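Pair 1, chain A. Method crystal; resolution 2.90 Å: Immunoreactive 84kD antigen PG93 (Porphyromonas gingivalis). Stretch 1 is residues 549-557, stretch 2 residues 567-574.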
# COMPACT_ATOMS: atom_id res chain seq x y z
N ASP A 549 -21.12 -4.96 4.56
CA ASP A 549 -20.91 -3.83 5.45
C ASP A 549 -21.18 -4.24 6.92
O ASP A 549 -20.69 -3.56 7.83
CB ASP A 549 -21.85 -2.68 5.03
CG ASP A 549 -23.33 -3.04 5.14
OD1 ASP A 549 -23.78 -3.94 4.37
OD2 ASP A 549 -24.01 -2.47 6.02
N ILE A 550 -21.97 -5.32 7.15
CA ILE A 550 -22.35 -5.79 8.49
C ILE A 550 -21.63 -7.11 8.87
O ILE A 550 -21.99 -7.75 9.86
CB ILE A 550 -23.89 -5.91 8.63
CG1 ILE A 550 -24.48 -7.03 7.74
CG2 ILE A 550 -24.59 -4.56 8.39
CD1 ILE A 550 -25.76 -7.65 8.26
N GLY A 551 -20.61 -7.50 8.10
CA GLY A 551 -19.84 -8.71 8.38
C GLY A 551 -19.87 -9.79 7.31
O GLY A 551 -20.17 -9.52 6.14
N ILE A 552 -19.57 -11.02 7.72
CA ILE A 552 -19.50 -12.17 6.82
C ILE A 552 -20.67 -13.16 7.10
O ILE A 552 -21.19 -13.18 8.22
CB ILE A 552 -18.09 -12.82 6.95
CG1 ILE A 552 -17.72 -13.62 5.68
CG2 ILE A 552 -17.92 -13.66 8.25
CD1 ILE A 552 -16.26 -14.08 5.59
N PHE A 553 -21.08 -13.94 6.07
CA PHE A 553 -22.16 -14.96 6.11
C PHE A 553 -22.12 -15.85 4.87
O PHE A 553 -21.85 -15.37 3.76
CB PHE A 553 -23.57 -14.34 6.29
CG PHE A 553 -23.92 -13.19 5.37
CD1 PHE A 553 -24.53 -13.42 4.15
CD2 PHE A 553 -23.65 -11.88 5.75
CE1 PHE A 553 -24.86 -12.36 3.31
CE2 PHE A 553 -23.96 -10.82 4.90
CZ PHE A 553 -24.57 -11.06 3.69
N GLY A 554 -22.40 -17.14 5.06
CA GLY A 554 -22.35 -18.12 3.98
C GLY A 554 -23.62 -18.91 3.68
O GLY A 554 -24.36 -19.33 4.59
N VAL A 555 -23.84 -19.14 2.37
CA VAL A 555 -24.95 -19.93 1.85
C VAL A 555 -24.43 -21.35 1.62
O VAL A 555 -23.51 -21.52 0.81
CB VAL A 555 -25.59 -19.32 0.57
CG1 VAL A 555 -26.81 -20.12 0.12
CG2 VAL A 555 -25.97 -17.86 0.79
N TYR A 556 -24.99 -22.34 2.32
CA TYR A 556 -24.58 -23.73 2.12
C TYR A 556 -25.25 -24.28 0.82
O TYR A 556 -26.24 -23.70 0.35
CB TYR A 556 -24.92 -24.56 3.38
CG TYR A 556 -23.90 -24.38 4.48
CD1 TYR A 556 -23.14 -25.45 4.93
CD2 TYR A 556 -23.65 -23.12 5.04
CE1 TYR A 556 -22.17 -25.29 5.93
CE2 TYR A 556 -22.68 -22.95 6.02
CZ TYR A 556 -21.94 -24.03 6.46
OH TYR A 556 -20.98 -23.85 7.42
N ASN A 557 -24.65 -25.33 0.21
CA ASN A 557 -25.11 -25.98 -1.04
C ASN A 557 -25.59 -24.90 -2.04
O ASN A 557 -26.78 -24.82 -2.39
CB ASN A 557 -26.20 -27.05 -0.76
CG ASN A 557 -26.88 -27.63 -1.99
OD1 ASN A 557 -26.26 -27.81 -3.06
ND2 ASN A 557 -28.19 -27.84 -1.90
N THR A 567 -36.20 -18.94 -0.61
CA THR A 567 -35.18 -17.87 -0.69
C THR A 567 -33.92 -18.40 0.00
O THR A 567 -34.03 -18.90 1.12
CB THR A 567 -35.67 -16.53 -0.10
OG1 THR A 567 -36.92 -16.17 -0.70
CG2 THR A 567 -34.65 -15.38 -0.27
N PRO A 568 -32.73 -18.34 -0.64
CA PRO A 568 -31.52 -18.92 -0.01
C PRO A 568 -31.27 -18.45 1.42
O PRO A 568 -31.43 -17.27 1.74
CB PRO A 568 -30.37 -18.48 -0.93
CG PRO A 568 -30.96 -17.49 -1.90
CD PRO A 568 -32.42 -17.83 -1.99
N ILE A 569 -30.91 -19.43 2.28
CA ILE A 569 -30.59 -19.22 3.68
C ILE A 569 -29.07 -18.97 3.82
O ILE A 569 -28.24 -19.76 3.34
CB ILE A 569 -31.07 -20.40 4.57
CG1 ILE A 569 -32.60 -20.62 4.43
CG2 ILE A 569 -30.67 -20.20 6.04
CD1 ILE A 569 -33.06 -22.07 4.52
N ALA A 570 -28.75 -17.83 4.46
CA ALA A 570 -27.42 -17.33 4.83
C ALA A 570 -27.19 -17.59 6.29
O ALA A 570 -28.08 -17.36 7.11
CB ALA A 570 -27.31 -15.84 4.55
N VAL A 571 -26.01 -18.13 6.62
CA VAL A 571 -25.63 -18.45 8.00
C VAL A 571 -24.60 -17.43 8.49
O VAL A 571 -23.50 -17.34 7.91
CB VAL A 571 -25.09 -19.90 8.15
CG1 VAL A 571 -24.65 -20.19 9.58
CG2 VAL A 571 -26.11 -20.94 7.67
N ARG A 572 -24.96 -16.66 9.54
CA ARG A 572 -24.03 -15.71 10.18
C ARG A 572 -23.26 -16.50 11.23
O ARG A 572 -23.89 -17.08 12.13
CB ARG A 572 -24.75 -14.48 10.76
CG ARG A 572 -25.25 -13.51 9.72
CD ARG A 572 -25.81 -12.26 10.36
NE ARG A 572 -24.76 -11.29 10.64
CZ ARG A 572 -24.98 -10.03 11.02
NH1 ARG A 572 -26.22 -9.59 11.17
NH2 ARG A 572 -23.96 -9.22 11.24
N PRO A 573 -21.92 -16.63 11.07
CA PRO A 573 -21.15 -17.46 12.01
C PRO A 573 -21.26 -16.97 13.44
O PRO A 573 -21.31 -15.76 13.69
CB PRO A 573 -19.71 -17.34 11.48
CG PRO A 573 -19.84 -16.93 10.08
CD PRO A 573 -21.04 -16.04 10.04
N VAL A 574 -21.34 -17.92 14.38
CA VAL A 574 -21.47 -17.65 15.81
C VAL A 574 -20.20 -18.14 16.53
O VAL A 574 -19.83 -19.31 16.40
CB VAL A 574 -22.77 -18.28 16.37
CG1 VAL A 574 -22.84 -18.18 17.88
CG2 VAL A 574 -24.00 -17.63 15.74

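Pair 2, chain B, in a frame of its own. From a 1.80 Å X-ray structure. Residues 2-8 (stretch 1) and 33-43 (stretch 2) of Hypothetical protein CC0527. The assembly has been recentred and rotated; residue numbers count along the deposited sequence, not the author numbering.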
# COMPACT_ATOMS: atom_id res chain seq x y z
N THR B 2 13.47 -5.18 3.16
CA THR B 2 12.39 -4.42 3.85
C THR B 2 11.09 -4.49 3.04
O THR B 2 11.09 -4.26 1.84
CB THR B 2 12.76 -2.93 4.01
OG1 THR B 2 14.00 -2.82 4.73
CG2 THR B 2 11.67 -2.18 4.77
N LEU B 3 10.00 -4.81 3.72
CA LEU B 3 8.70 -4.87 3.06
C LEU B 3 7.98 -3.54 3.22
O LEU B 3 8.02 -2.93 4.28
CB LEU B 3 7.81 -5.96 3.66
CG LEU B 3 8.09 -7.43 3.39
CD1 LEU B 3 7.00 -8.27 4.05
CD2 LEU B 3 8.13 -7.69 1.89
N ILE B 4 7.32 -3.09 2.15
CA ILE B 4 6.53 -1.88 2.23
C ILE B 4 5.14 -2.31 1.82
O ILE B 4 4.98 -3.37 1.19
CB ILE B 4 7.08 -0.74 1.34
CG1 ILE B 4 7.32 -1.24 -0.09
CG2 ILE B 4 8.36 -0.19 1.96
CD1 ILE B 4 7.76 -0.13 -1.04
N TYR B 5 4.14 -1.53 2.17
CA TYR B 5 2.77 -1.92 1.89
C TYR B 5 1.89 -0.91 1.19
O TYR B 5 2.02 0.30 1.38
CB TYR B 5 2.08 -2.30 3.20
CG TYR B 5 2.79 -3.38 3.99
CD1 TYR B 5 3.91 -3.08 4.77
CD2 TYR B 5 2.36 -4.70 3.93
CE1 TYR B 5 4.59 -4.08 5.47
CE2 TYR B 5 3.02 -5.70 4.62
CZ TYR B 5 4.13 -5.39 5.39
OH TYR B 5 4.78 -6.40 6.07
N LYS B 6 0.98 -1.44 0.39
CA LYS B 6 0.02 -0.64 -0.33
C LYS B 6 -1.34 -1.19 0.04
O LYS B 6 -1.55 -2.41 0.09
CB LYS B 6 0.22 -0.77 -1.85
CG LYS B 6 -0.75 0.09 -2.67
CD LYS B 6 -0.47 1.58 -2.50
CE LYS B 6 -1.66 2.44 -2.92
NZ LYS B 6 -1.38 3.91 -2.73
N ILE B 7 -2.27 -0.28 0.34
CA ILE B 7 -3.63 -0.66 0.66
C ILE B 7 -4.48 -0.13 -0.49
O ILE B 7 -4.36 1.04 -0.86
CB ILE B 7 -4.10 -0.01 1.99
CG1 ILE B 7 -3.24 -0.54 3.14
CG2 ILE B 7 -5.58 -0.31 2.23
CD1 ILE B 7 -3.49 0.14 4.48
N LEU B 8 -5.31 -0.99 -1.08
CA LEU B 8 -6.17 -0.57 -2.18
C LEU B 8 -7.41 -1.44 -2.26
O LEU B 8 -7.47 -2.52 -1.67
CB LEU B 8 -5.41 -0.61 -3.52
CG LEU B 8 -5.27 -1.93 -4.29
CD1 LEU B 8 -4.62 -1.65 -5.64
CD2 LEU B 8 -4.44 -2.93 -3.53
N PHE B 33 3.01 9.93 -7.54
CA PHE B 33 3.74 8.76 -7.07
C PHE B 33 2.80 7.87 -6.27
O PHE B 33 1.75 8.31 -5.82
CB PHE B 33 4.93 9.17 -6.19
CG PHE B 33 4.55 10.01 -5.01
CD1 PHE B 33 4.55 11.40 -5.09
CD2 PHE B 33 4.17 9.42 -3.80
CE1 PHE B 33 4.19 12.19 -4.00
CE2 PHE B 33 3.80 10.20 -2.71
CZ PHE B 33 3.82 11.58 -2.81
N ILE B 34 3.20 6.62 -6.09
CA ILE B 34 2.37 5.70 -5.33
C ILE B 34 2.74 5.76 -3.86
O ILE B 34 3.90 5.58 -3.48
CB ILE B 34 2.52 4.26 -5.85
CG1 ILE B 34 1.99 4.18 -7.29
CG2 ILE B 34 1.75 3.29 -4.95
CD1 ILE B 34 2.26 2.87 -7.97
N HIS B 35 1.73 6.03 -3.03
CA HIS B 35 1.90 6.11 -1.59
C HIS B 35 1.94 4.72 -0.99
O HIS B 35 0.96 3.98 -1.07
CB HIS B 35 0.74 6.86 -0.94
CG HIS B 35 0.80 8.35 -1.08
ND1 HIS B 35 0.44 9.01 -2.23
CD2 HIS B 35 1.14 9.31 -0.19
CE1 HIS B 35 0.54 10.31 -2.05
NE2 HIS B 35 0.97 10.52 -0.81
N LEU B 36 3.07 4.37 -0.38
CA LEU B 36 3.22 3.08 0.28
C LEU B 36 3.60 3.39 1.73
O LEU B 36 3.91 4.54 2.05
CB LEU B 36 4.30 2.23 -0.40
CG LEU B 36 3.81 1.69 -1.75
CD1 LEU B 36 4.65 2.25 -2.87
CD2 LEU B 36 3.88 0.18 -1.78
N SER B 37 3.55 2.38 2.59
CA SER B 37 3.88 2.56 4.00
C SER B 37 4.81 1.47 4.51
O SER B 37 4.69 0.31 4.12
CB SER B 37 2.61 2.51 4.87
OG SER B 37 1.66 3.48 4.50
N ALA B 38 5.75 1.85 5.37
CA ALA B 38 6.64 0.86 5.96
C ALA B 38 5.75 0.14 6.97
O ALA B 38 4.68 0.64 7.32
CB ALA B 38 7.80 1.54 6.68
N GLY B 39 6.18 -1.03 7.43
CA GLY B 39 5.37 -1.78 8.38
C GLY B 39 4.93 -1.03 9.64
O GLY B 39 3.78 -1.15 10.05
N GLU B 40 5.83 -0.26 10.24
CA GLU B 40 5.49 0.46 11.47
C GLU B 40 4.51 1.60 11.27
O GLU B 40 3.96 2.13 12.24
CB GLU B 40 6.75 1.01 12.14
CG GLU B 40 8.00 0.20 11.90
CD GLU B 40 8.54 0.39 10.50
OE1 GLU B 40 8.92 1.53 10.17
OE2 GLU B 40 8.58 -0.59 9.73
N GLN B 41 4.30 1.99 10.01
CA GLN B 41 3.40 3.10 9.69
C GLN B 41 2.10 2.63 9.02
O GLN B 41 1.12 3.38 8.96
CB GLN B 41 4.14 4.07 8.75
CG GLN B 41 5.66 3.89 8.79
CD GLN B 41 6.39 4.57 7.64
OE1 GLN B 41 5.99 4.47 6.46
NE2 GLN B 41 7.49 5.24 7.97
N ALA B 42 2.09 1.39 8.55
CA ALA B 42 0.94 0.82 7.85
C ALA B 42 -0.41 0.87 8.57
O ALA B 42 -1.41 1.25 7.97
CB ALA B 42 1.24 -0.63 7.46
N GLN B 43 -0.45 0.48 9.84
CA GLN B 43 -1.71 0.50 10.56
C GLN B 43 -2.29 1.92 10.66
O GLN B 43 -3.49 2.11 10.52
CB GLN B 43 -1.54 -0.10 11.95
CG GLN B 43 -2.85 -0.26 12.72
CD GLN B 43 -3.85 -1.15 12.01
OE1 GLN B 43 -4.91 -0.68 11.56
NE2 GLN B 43 -3.54 -2.43 11.90
O HOH W 1 8.36 -2.81 6.86
O HOH W 2 0.22 1.82 2.84
O HOH W 3 -1.36 2.82 0.62

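Superposing N, CA and C of 14 central residues brings pair 2 onto pair 1 with an RMSD of 1.0 Å. What coincides is a short antiparallel ladder centred on one hydrogen-bonded pair: Gly A554 with Val A571 (CA-CA 5.2 Å) in pair 1, Tyr B5 with Ser B37 (CA-CA 5.1 Å) in pair 2. In pair 1, Gly A554 N donates to Val A571 O (3.1 Å, 157°) and Val A571 N to Gly A554 O (2.9 Å, 159°). In pair 2, Tyr B5 N donates to Ser B37 O (2.7 Å, 152°) and Ser B37 N to Tyr B5 O (2.9 Å, 151°). A CA-H...O contact joins each ladder at a matched position: Phe A553 CA lies 3.3 Å from Val A571 O, and Ile B4 CA lies 3.4 Å from Ser B37 O.

The central pair is filled differently. Gly A554 and Tyr B5 superpose to 0.7 Å in CA, but the glycine brings no side chain to the face that Val A571 occupies. There Tyr A556, two residues on, contributes, its CD2 4.2 Å from Val A571 CG2. In pair 2 the tyrosine itself covers this face. Its ring extends along the second stretch, with Ser B37 O and Ala B38 C at its edge and Tyr B5 CE1 3.8 Å from Gly B39 CA. Ser B37, matching Val A571 with side-chain centres 0.9 Å apart, is polar instead: its OG and Tyr B5 O share a water, each at 2.8 Å.

Phe A553 and Ile B4 have side-chain centres only 0.9 Å apart and the same p rotamer at chi1. Each reaches an apolar partner at the same matched position: Phe A553 CD1 is 3.7 Å from Ala A570 CB, and Ile B4 CD1 is 4.0 Å from Leu B36 CD2. A large ring thus meets a methyl in pair 1, whereas two branched aliphatic chains meet in pair 2.

Val A555 matches Lys B6 (CA 0.9 Å), both t at chi1. The valine is wholly apolar, with CG1 4.1 Å from Pro A568 CB. The lysine keeps that kind of packing along its chain, CD lying 3.7 Å from CG2 of Ile B34, the counterpart of Pro A568. Its additional length then takes NZ to His B35 O, which accepts a hydrogen bond at 2.9 Å.

Beyond the central pair, Arg A572 and Ala B38 coincide to 0.2 Å in CA, yet their side-chain centres lie 3.6 Å apart. The arginine reaches along stretch 1 toward its N-terminal end, placing CD1 of Ile A550 over one face of its guanidinium, 3.5 Å from NH1. Next, Pro A573 packs against Ile A552 (CG to CG2, 4.2 Å). At the matched pair Leu B3 and Gly B39, water spans the gap instead, donating to Leu B3 O (2.6 Å) and accepting from Gly B39 N (2.9 Å). The backbone register is shared, while ring, aliphatic chain and water fill the space differently.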